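Local coordinates for lipoate-protein ligase 1 (Plasmodium falciparum, PDB 5T8U), which belongs to the lipoate-protein ligases and holds lipoic acid in a pocket of its lipoyl ligase A/B catalytic domain, at residues 115-120 and 154-159; 27-32 and 162-167; 203-206 and 210-213. One frame throughout, in Å; residues are numbered along the deposited sequence.

Contact 1: residues 115-120 and 154-159. With LPA (lipoic acid), chain C.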
loop_
_atom_site.group_PDB
_atom_site.type_symbol
_atom_site.label_atom_id
_atom_site.label_comp_id
_atom_site.label_asym_id
_atom_site.label_seq_id
_atom_site.Cartn_x
_atom_site.Cartn_y
_atom_site.Cartn_z
ATOM N N ILE A 115 -8.088 9.025 -8.775
ATOM C CA ILE A 115 -7.421 9.215 -7.494
ATOM C C ILE A 115 -8.405 9.827 -6.509
ATOM O O ILE A 115 -9.093 10.808 -6.815
ATOM C CB ILE A 115 -6.163 10.082 -7.661
ATOM C CG1 ILE A 115 -5.155 9.368 -8.568
ATOM C CG2 ILE A 115 -5.534 10.373 -6.298
ATOM C CD1 ILE A 115 -3.877 10.145 -8.833
ATOM N N ASN A 116 -8.472 9.244 -5.310
ATOM C CA ASN A 116 -9.475 9.617 -4.320
ATOM C C ASN A 116 -8.872 9.667 -2.920
ATOM O O ASN A 116 -9.582 9.469 -1.926
ATOM C CB ASN A 116 -10.654 8.638 -4.357
ATOM C CG ASN A 116 -11.943 9.252 -3.843
ATOM O OD1 ASN A 116 -12.503 10.156 -4.465
ATOM N ND2 ASN A 116 -12.430 8.751 -2.713
ATOM N N THR A 117 -7.568 9.936 -2.826
ATOM C CA THR A 117 -6.875 9.932 -1.542
ATOM C C THR A 117 -7.558 10.851 -0.535
ATOM O O THR A 117 -8.022 10.408 0.525
ATOM C CB THR A 117 -5.418 10.356 -1.748
ATOM O OG1 THR A 117 -4.800 9.501 -2.719
ATOM C CG2 THR A 117 -4.640 10.279 -0.443
ATOM N N SER A 118 -7.615 12.147 -0.850
ATOM C CA SER A 118 -8.162 13.123 0.085
ATOM C C SER A 118 -9.563 12.728 0.540
ATOM O O SER A 118 -9.873 12.766 1.735
ATOM C CB SER A 118 -8.173 14.509 -0.560
ATOM O OG SER A 118 -6.860 14.918 -0.904
ATOM N N SER A 119 -10.424 12.338 -0.403
ATOM C CA SER A 119 -11.786 11.956 -0.040
ATOM C C SER A 119 -11.792 10.757 0.900
ATOM O O SER A 119 -12.529 10.746 1.891
ATOM C CB SER A 119 -12.603 11.661 -1.298
ATOM O OG SER A 119 -13.001 12.860 -1.938
ATOM N N ASN A 120 -10.981 9.738 0.607
ATOM C CA ASN A 120 -10.892 8.584 1.498
ATOM C C ASN A 120 -10.515 9.018 2.910
ATOM O O ASN A 120 -11.178 8.650 3.891
ATOM C CB ASN A 120 -9.873 7.581 0.951
ATOM C CG ASN A 120 -10.209 7.111 -0.454
ATOM O OD1 ASN A 120 -11.325 7.300 -0.935
ATOM N ND2 ASN A 120 -9.241 6.489 -1.116
ATOM N N SER A 154 -0.761 4.851 5.209
ATOM C CA SER A 154 -1.329 4.482 3.921
ATOM C C SER A 154 -0.255 4.312 2.854
ATOM O O SER A 154 0.887 4.756 2.999
ATOM C CB SER A 154 -2.344 5.534 3.464
ATOM O OG SER A 154 -3.391 5.673 4.409
ATOM N N ALA A 155 -0.652 3.647 1.769
ATOM C CA ALA A 155 0.184 3.482 0.590
ATOM C C ALA A 155 -0.730 3.339 -0.619
ATOM O O ALA A 155 -1.910 2.997 -0.490
ATOM C CB ALA A 155 1.121 2.274 0.716
ATOM N N PHE A 156 -0.171 3.600 -1.801
ATOM C CA PHE A 156 -0.975 3.765 -3.002
ATOM C C PHE A 156 -0.357 3.008 -4.169
ATOM O O PHE A 156 0.841 2.717 -4.190
ATOM C CB PHE A 156 -1.119 5.247 -3.370
ATOM C CG PHE A 156 -1.401 6.136 -2.195
ATOM C CD1 PHE A 156 -2.703 6.435 -1.833
ATOM C CD2 PHE A 156 -0.364 6.669 -1.448
ATOM C CE1 PHE A 156 -2.964 7.251 -0.750
ATOM C CE2 PHE A 156 -0.620 7.484 -0.364
ATOM C CZ PHE A 156 -1.923 7.775 -0.014
ATOM N N LYS A 157 -1.207 2.694 -5.146
ATOM C CA LYS A 157 -0.778 2.135 -6.419
ATOM C C LYS A 157 -1.786 2.551 -7.480
ATOM O O LYS A 157 -2.996 2.543 -7.234
ATOM C CB LYS A 157 -0.654 0.608 -6.366
ATOM C CG LYS A 157 -0.454 -0.047 -7.725
ATOM C CD LYS A 157 0.068 -1.468 -7.582
ATOM C CE LYS A 157 0.330 -2.110 -8.937
ATOM N NZ LYS A 157 1.378 -1.392 -9.717
ATOM N N LYS A 158 -1.279 2.920 -8.654
ATOM C CA LYS A 158 -2.105 3.402 -9.750
ATOM C C LYS A 158 -2.032 2.433 -10.921
ATOM O O LYS A 158 -0.992 1.818 -11.178
ATOM C CB LYS A 158 -1.662 4.802 -10.202
ATOM C CG LYS A 158 -2.504 5.405 -11.320
ATOM C CD LYS A 158 -3.905 5.767 -10.852
ATOM C CE LYS A 158 -4.794 6.164 -12.020
ATOM N NZ LYS A 158 -6.052 6.820 -11.573
ATOM N N ILE A 159 -3.153 2.308 -11.632
ATOM C CA ILE A 159 -3.260 1.430 -12.790
ATOM C C ILE A 159 -4.273 2.039 -13.750
ATOM O O ILE A 159 -5.149 2.810 -13.352
ATOM C CB ILE A 159 -3.644 -0.014 -12.373
ATOM C CG1 ILE A 159 -2.373 -0.793 -12.006
ATOM C CG2 ILE A 159 -4.454 -0.730 -13.464
ATOM C CD1 ILE A 159 -2.581 -2.264 -11.706
HETATM C C1 LPA C . 3.796 3.835 5.690
HETATM O O1 LPA C . 3.716 4.226 6.884
HETATM C C2 LPA C . 2.572 3.239 5.000
HETATM O O2 LPA C . 4.885 3.938 5.065
HETATM C C3 LPA C . 2.247 1.890 5.637
HETATM C C4 LPA C . 1.275 1.114 4.751
HETATM C C5 LPA C . 1.207 -0.330 5.244
HETATM C C6 LPA C . 0.420 -1.115 4.387
HETATM S S6 LPA C . 0.790 -2.600 4.562
HETATM C C7 LPA C . -1.492 -0.956 4.868
HETATM C C8 LPA C . -2.176 -2.387 4.702
HETATM S S8 LPA C . -0.847 -3.560 4.242
#
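Thr117, at the start of helix 117-132, sets its branched side chain against the ring of Phe156 on strand 150-159. Its CB, directed toward the strand, already comes within 4.1 Å of Phe156 CE1. Beyond CB the two branches spread along the ring. CG2 stands opposite the backbone N, with OG1 turned beside that N (chi1 -56°). The methyl CG2 then sits 3.5 Å from Phe156 CE1 and 3.7 Å from Phe156 CZ, while OG1 leans the other way, 3.8 Å from Phe156 CD1. The two side chains meet at about a right angle, and the contact is van der Waals packing, with CE1 as the point that both branches share.

Two residues further along the strand, Lys158 meets Ile115, in the loop just before the helix. A bend at chi2 (69°) brings Lys158 NZ to 4.0 Å from Ile115 CG1, the lysine crossing the isoleucine nearly perpendicularly. Both residues are exposed, and this pair forms the solvent-facing edge of the contact. At the other end of segment 154-159, Ser154 is part of the lipoic acid pocket, its O 3.0 Å from C2 of the ligand.

Strand 162-170 pairs antiparallel with strand 150-159 and also packs on the 115-120 segment: Phe163 touches Ile115, Thr117 and Lys158, and the ring of His165 meets that of Phe156. Asn120 and Ser154 each hydrogen-bond to His165, while Lys157 and Ile159 pack on Leu33 of helix 22-34.

Contact 2: residues 27-32 and 162-167; sequences SLENFL and VFLHHG. With LPA (lipoic acid), chain C.
Glu29 of helix 22-34 and His166 of strand 162-170 make the polar half of this buried contact, and they do so without a hydrogen bond between them. The carboxylate stands nearly upright on the imidazole, the two planes 78° apart. OE2 lies over one face near the root of the ring, 3.0 Å from His166 CG, and OE1 lies over the ring centre on that face. Glu29 OE2 comes within 3.4 Å of His166 ND1, but at a poor angle for a hydrogen bond; the polar ends are bonded elsewhere, OE2 to Thr109 OG1 and His166 NE2 to Thr94 OG1. These two bonds probably help hold the carboxylate and the ring in their orientations.

The apolar half is the stem of the glutamate against Leu164. With CG anti to the backbone N (chi1 -175°) and the chain extended, Glu29 reaches straight from the helix, and Leu164 CD1 packs 3.8 Å from Glu29 CG. Beyond this apolar stem, Leu164 CD2 also lies 3.9 Å from the carboxylate oxygen Glu29 OE2.

The third kind of contact is with lipoic acid. Its C8 approaches the imidazole at the edge, in the ring plane, 3.2 Å from His166 ND1, and its S8 lies 3.4 Å from His166 CE1. Gly167 C is 3.4 Å from the ligand's C7, so the backbone also lines the pocket.

Helix 22-34 covers the sheet from the side of Leu164 and His166, with Leu32 also resting on Leu111 of strand 105-112, whereas Phe163 and His165 turn to helix 117-132. Strand 162-170 itself runs between strands 150-159 and 105-112.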
loop_
_atom_site.group_PDB
_atom_site.type_symbol
_atom_site.label_atom_id
_atom_site.label_comp_id
_atom_site.label_asym_id
_atom_site.label_seq_id
_atom_site.Cartn_x
_atom_site.Cartn_y
_atom_site.Cartn_z
ATOM N N SER A 27 -3.429 -11.279 -1.607
ATOM C CA SER A 27 -3.864 -11.866 -2.870
ATOM C C SER A 27 -5.280 -11.422 -3.219
ATOM O O SER A 27 -5.577 -11.137 -4.385
ATOM C CB SER A 27 -3.778 -13.390 -2.797
ATOM O OG SER A 27 -2.469 -13.804 -2.450
ATOM N N LEU A 28 -6.169 -11.363 -2.223
ATOM C CA LEU A 28 -7.502 -10.813 -2.452
ATOM C C LEU A 28 -7.417 -9.383 -2.970
ATOM O O LEU A 28 -8.037 -9.036 -3.981
ATOM C CB LEU A 28 -8.321 -10.863 -1.161
ATOM C CG LEU A 28 -8.820 -12.232 -0.698
ATOM C CD1 LEU A 28 -9.374 -12.137 0.715
ATOM C CD2 LEU A 28 -9.878 -12.778 -1.647
ATOM N N GLU A 29 -6.652 -8.537 -2.278
ATOM C CA GLU A 29 -6.496 -7.144 -2.684
ATOM C C GLU A 29 -6.013 -7.041 -4.126
ATOM O O GLU A 29 -6.584 -6.301 -4.938
ATOM C CB GLU A 29 -5.518 -6.453 -1.734
ATOM C CG GLU A 29 -5.343 -4.970 -1.970
ATOM C CD GLU A 29 -4.281 -4.372 -1.070
ATOM O OE1 GLU A 29 -3.209 -4.996 -0.921
ATOM O OE2 GLU A 29 -4.523 -3.288 -0.501
ATOM N N ASN A 30 -4.952 -7.780 -4.462
ATOM C CA ASN A 30 -4.422 -7.730 -5.820
ATOM C C ASN A 30 -5.438 -8.236 -6.833
ATOM O O ASN A 30 -5.483 -7.744 -7.966
ATOM C CB ASN A 30 -3.132 -8.544 -5.911
ATOM C CG ASN A 30 -2.348 -8.249 -7.174
ATOM O OD1 ASN A 30 -2.438 -7.156 -7.731
ATOM N ND2 ASN A 30 -1.575 -9.226 -7.633
ATOM N N PHE A 31 -6.261 -9.215 -6.450
ATOM C CA PHE A 31 -7.277 -9.718 -7.370
ATOM C C PHE A 31 -8.366 -8.679 -7.600
ATOM O O PHE A 31 -8.896 -8.561 -8.709
ATOM C CB PHE A 31 -7.878 -11.016 -6.835
ATOM C CG PHE A 31 -8.761 -11.723 -7.822
ATOM C CD1 PHE A 31 -8.267 -12.758 -8.596
ATOM C CD2 PHE A 31 -10.083 -11.344 -7.983
ATOM C CE1 PHE A 31 -9.076 -13.406 -9.507
ATOM C CE2 PHE A 31 -10.895 -11.988 -8.893
ATOM C CZ PHE A 31 -10.391 -13.020 -9.656
ATOM N N LEU A 32 -8.713 -7.917 -6.562
ATOM C CA LEU A 32 -9.699 -6.855 -6.723
ATOM C C LEU A 32 -9.154 -5.737 -7.599
ATOM O O LEU A 32 -9.865 -5.219 -8.469
ATOM C CB LEU A 32 -10.114 -6.314 -5.354
ATOM C CG LEU A 32 -10.704 -7.342 -4.386
ATOM C CD1 LEU A 32 -10.741 -6.784 -2.974
ATOM C CD2 LEU A 32 -12.090 -7.765 -4.831
ATOM N N VAL A 162 -7.797 2.002 -12.481
ATOM C CA VAL A 162 -8.041 1.790 -11.061
ATOM C C VAL A 162 -7.009 2.553 -10.245
ATOM O O VAL A 162 -5.840 2.647 -10.634
ATOM C CB VAL A 162 -8.001 0.292 -10.701
ATOM C CG1 VAL A 162 -8.439 0.082 -9.263
ATOM C CG2 VAL A 162 -8.878 -0.505 -11.649
ATOM N N PHE A 163 -7.446 3.090 -9.110
ATOM C CA PHE A 163 -6.564 3.678 -8.114
ATOM C C PHE A 163 -6.797 2.971 -6.788
ATOM O O PHE A 163 -7.945 2.848 -6.338
ATOM C CB PHE A 163 -6.804 5.181 -7.960
ATOM C CG PHE A 163 -6.060 5.795 -6.809
ATOM C CD1 PHE A 163 -4.697 6.029 -6.892
ATOM C CD2 PHE A 163 -6.723 6.134 -5.641
ATOM C CE1 PHE A 163 -4.010 6.592 -5.831
ATOM C CE2 PHE A 163 -6.042 6.698 -4.580
ATOM C CZ PHE A 163 -4.685 6.926 -4.674
ATOM N N LEU A 164 -5.709 2.509 -6.171
ATOM C CA LEU A 164 -5.763 1.727 -4.942
ATOM C C LEU A 164 -5.052 2.490 -3.835
ATOM O O LEU A 164 -3.843 2.731 -3.920
ATOM C CB LEU A 164 -5.128 0.349 -5.145
ATOM C CG LEU A 164 -5.150 -0.614 -3.953
ATOM C CD1 LEU A 164 -5.221 -2.054 -4.433
ATOM C CD2 LEU A 164 -3.928 -0.438 -3.069
ATOM N N HIS A 165 -5.802 2.861 -2.801
ATOM C CA HIS A 165 -5.275 3.518 -1.606
ATOM C C HIS A 165 -5.569 2.595 -0.428
ATOM O O HIS A 165 -6.692 2.577 0.084
ATOM C CB HIS A 165 -5.911 4.898 -1.421
ATOM C CG HIS A 165 -5.678 5.511 -0.072
ATOM N ND1 HIS A 165 -6.329 6.651 0.344
ATOM C CD2 HIS A 165 -4.865 5.150 0.950
ATOM C CE1 HIS A 165 -5.932 6.963 1.565
ATOM N NE2 HIS A 165 -5.045 6.067 1.956
ATOM N N HIS A 166 -4.566 1.837 0.013
ATOM C CA HIS A 166 -4.741 0.895 1.110
ATOM C C HIS A 166 -3.820 1.277 2.259
ATOM O O HIS A 166 -2.627 1.529 2.053
ATOM C CB HIS A 166 -4.487 -0.550 0.657
ATOM C CG HIS A 166 -3.041 -0.936 0.599
ATOM N ND1 HIS A 166 -2.410 -1.609 1.623
ATOM C CD2 HIS A 166 -2.109 -0.763 -0.367
ATOM C CE1 HIS A 166 -1.149 -1.825 1.294
ATOM N NE2 HIS A 166 -0.940 -1.323 0.091
ATOM N N GLY A 167 -4.387 1.331 3.465
ATOM C CA GLY A 167 -3.661 1.757 4.643
ATOM C C GLY A 167 -4.091 0.972 5.866
ATOM O O GLY A 167 -4.993 0.132 5.807
HETATM C C1 LPA C . 3.796 3.835 5.690
HETATM O O1 LPA C . 3.716 4.226 6.884
HETATM C C2 LPA C . 2.572 3.239 5.000
HETATM O O2 LPA C . 4.885 3.938 5.065
HETATM C C3 LPA C . 2.247 1.890 5.637
HETATM C C4 LPA C . 1.275 1.114 4.751
HETATM C C5 LPA C . 1.207 -0.330 5.244
HETATM C C6 LPA C . 0.420 -1.115 4.387
HETATM S S6 LPA C . 0.790 -2.600 4.562
HETATM C C7 LPA C . -1.492 -0.956 4.868
HETATM C C8 LPA C . -2.176 -2.387 4.702
HETATM S S8 LPA C . -0.847 -3.560 4.242
#

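Contact 3: residues 203-206 and 210-213; sequences NLSE and NITC
The peptide group joining Ser205 to Glu206 receives the side chain of Ile211 on one of its faces: Ile211 CG1 lies over the carbonyl, 3.6 Å from Ser205 O and 3.9 Å from Ser205 C. At the other flat group, the Glu206 carboxylate, the nearest approach is that of Ile211 O, 3.8 Å from Glu206 OE2 and out of the carboxylate plane, too far for a hydrogen bond. The setting is an irregular loop of the lipoyl ligase A/B catalytic domain that turns back and leads into the N-cap of helix 213-227.

The fold-back is short, with Glu206 CA and Asn210 CA 5.6 Å apart. Ile211 CG1 takes the crowded position between the backbone N and the carbonyl carbon (chi1 46°), which swings that branch toward the 203-206 segment. Glu206 slants across it, and Glu206 CG sits 4.0 Å from Ile211 CG1, so the isoleucine packs on backbone and on the aliphatic stem of the glutamate alike. The modelled approach of Ile211 CD1 to Ser205 CB is too short to be real, and the exact place of that methyl is doubtful.

Around it, Asn203 is joined by its backbone to Lys150, at the start of strand 150-159, and Ile211 also touches Ile171. Just beyond the packed isoleucine, Thr212 OG1 caps the helix by hydrogen-bonding to the backbone N of Asn215.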
loop_
_atom_site.group_PDB
_atom_site.type_symbol
_atom_site.label_atom_id
_atom_site.label_comp_id
_atom_site.label_asym_id
_atom_site.label_seq_id
_atom_site.Cartn_x
_atom_site.Cartn_y
_atom_site.Cartn_z
ATOM N N ASN A 203 0.593 5.421 18.465
ATOM C CA ASN A 203 -0.486 5.627 19.423
ATOM C C ASN A 203 -1.659 4.734 19.059
ATOM O O ASN A 203 -2.124 4.748 17.915
ATOM C CB ASN A 203 -0.937 7.090 19.456
ATOM C CG ASN A 203 -1.832 7.394 20.641
ATOM O OD1 ASN A 203 -1.684 6.804 21.713
ATOM N ND2 ASN A 203 -2.773 8.309 20.453
ATOM N N LEU A 204 -2.134 3.964 20.034
ATOM C CA LEU A 204 -3.314 3.136 19.843
ATOM C C LEU A 204 -4.565 3.966 20.089
ATOM O O LEU A 204 -4.664 4.671 21.099
ATOM C CB LEU A 204 -3.290 1.932 20.785
ATOM C CG LEU A 204 -2.228 0.853 20.548
ATOM C CD1 LEU A 204 -2.256 0.389 19.107
ATOM C CD2 LEU A 204 -0.830 1.323 20.928
ATOM N N SER A 205 -5.521 3.884 19.166
ATOM C CA SER A 205 -6.765 4.623 19.322
ATOM C C SER A 205 -7.582 4.146 20.519
ATOM O O SER A 205 -8.591 4.781 20.846
ATOM C CB SER A 205 -7.594 4.521 18.040
ATOM O OG SER A 205 -7.068 5.354 17.022
ATOM N N GLU A 206 -7.179 3.051 21.171
ATOM C CA GLU A 206 -7.800 2.654 22.430
ATOM C C GLU A 206 -7.337 3.526 23.588
ATOM O O GLU A 206 -8.074 3.693 24.566
ATOM C CB GLU A 206 -7.493 1.188 22.740
ATOM C CG GLU A 206 -8.282 0.194 21.906
ATOM C CD GLU A 206 -8.057 -1.244 22.337
ATOM O OE1 GLU A 206 -7.138 -1.488 23.149
ATOM O OE2 GLU A 206 -8.802 -2.130 21.867
ATOM N N ASN A 210 -12.875 3.534 23.836
ATOM C CA ASN A 210 -13.176 2.116 24.024
ATOM C C ASN A 210 -13.532 1.445 22.704
ATOM O O ASN A 210 -14.428 0.599 22.643
ATOM C CB ASN A 210 -14.310 1.951 25.031
ATOM C CG ASN A 210 -15.590 2.648 24.592
ATOM O OD1 ASN A 210 -15.841 2.818 23.399
ATOM N ND2 ASN A 210 -16.402 3.057 25.560
ATOM N N ILE A 211 -12.843 1.820 21.629
ATOM C CA ILE A 211 -13.165 1.342 20.289
ATOM C C ILE A 211 -12.879 -0.146 20.164
ATOM O O ILE A 211 -12.195 -0.739 21.006
ATOM C CB ILE A 211 -12.381 2.123 19.219
ATOM C CG1 ILE A 211 -10.916 2.252 19.632
ATOM C CG2 ILE A 211 -13.004 3.483 18.992
ATOM C CD1 ILE A 211 -10.000 2.500 18.497
ATOM N N THR A 212 -13.406 -0.750 19.102
ATOM C CA THR A 212 -13.130 -2.132 18.743
ATOM C C THR A 212 -12.968 -2.204 17.231
ATOM O O THR A 212 -13.317 -1.270 16.504
ATOM C CB THR A 212 -14.250 -3.079 19.199
ATOM O OG1 THR A 212 -15.333 -3.028 18.263
ATOM C CG2 THR A 212 -14.767 -2.686 20.577
ATOM N N CYS A 213 -12.428 -3.326 16.755
ATOM C CA CYS A 213 -12.323 -3.540 15.315
ATOM C C CYS A 213 -13.700 -3.537 14.664
ATOM O O CYS A 213 -13.908 -2.904 13.623
ATOM C CB CYS A 213 -11.595 -4.855 15.035
ATOM S SG CYS A 213 -9.896 -4.908 15.662
#

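Contacts 1 and 2 belong to one sheet: strands 150-159 and 162-170 are antiparallel neighbours, probably bonded through Lys157 N to Leu164 O and Ala155 N to His166 O, and both contacts touch lipoic acid. Their helices, 117-132 and 22-34, pack on different residues of strand 162-170. Contact 2 is wholly buried and sets a carboxylate against an imidazole; contact 1 is partly buried, a phenyl ring against a threonine inside, and gives way to a lysine at the surface. Contact 3 is peripheral, its centre about 24 and 25 Å from the centres of contacts 1 and 2. It folds one loop back on itself through a single isoleucine, though its touching residues are largely buried.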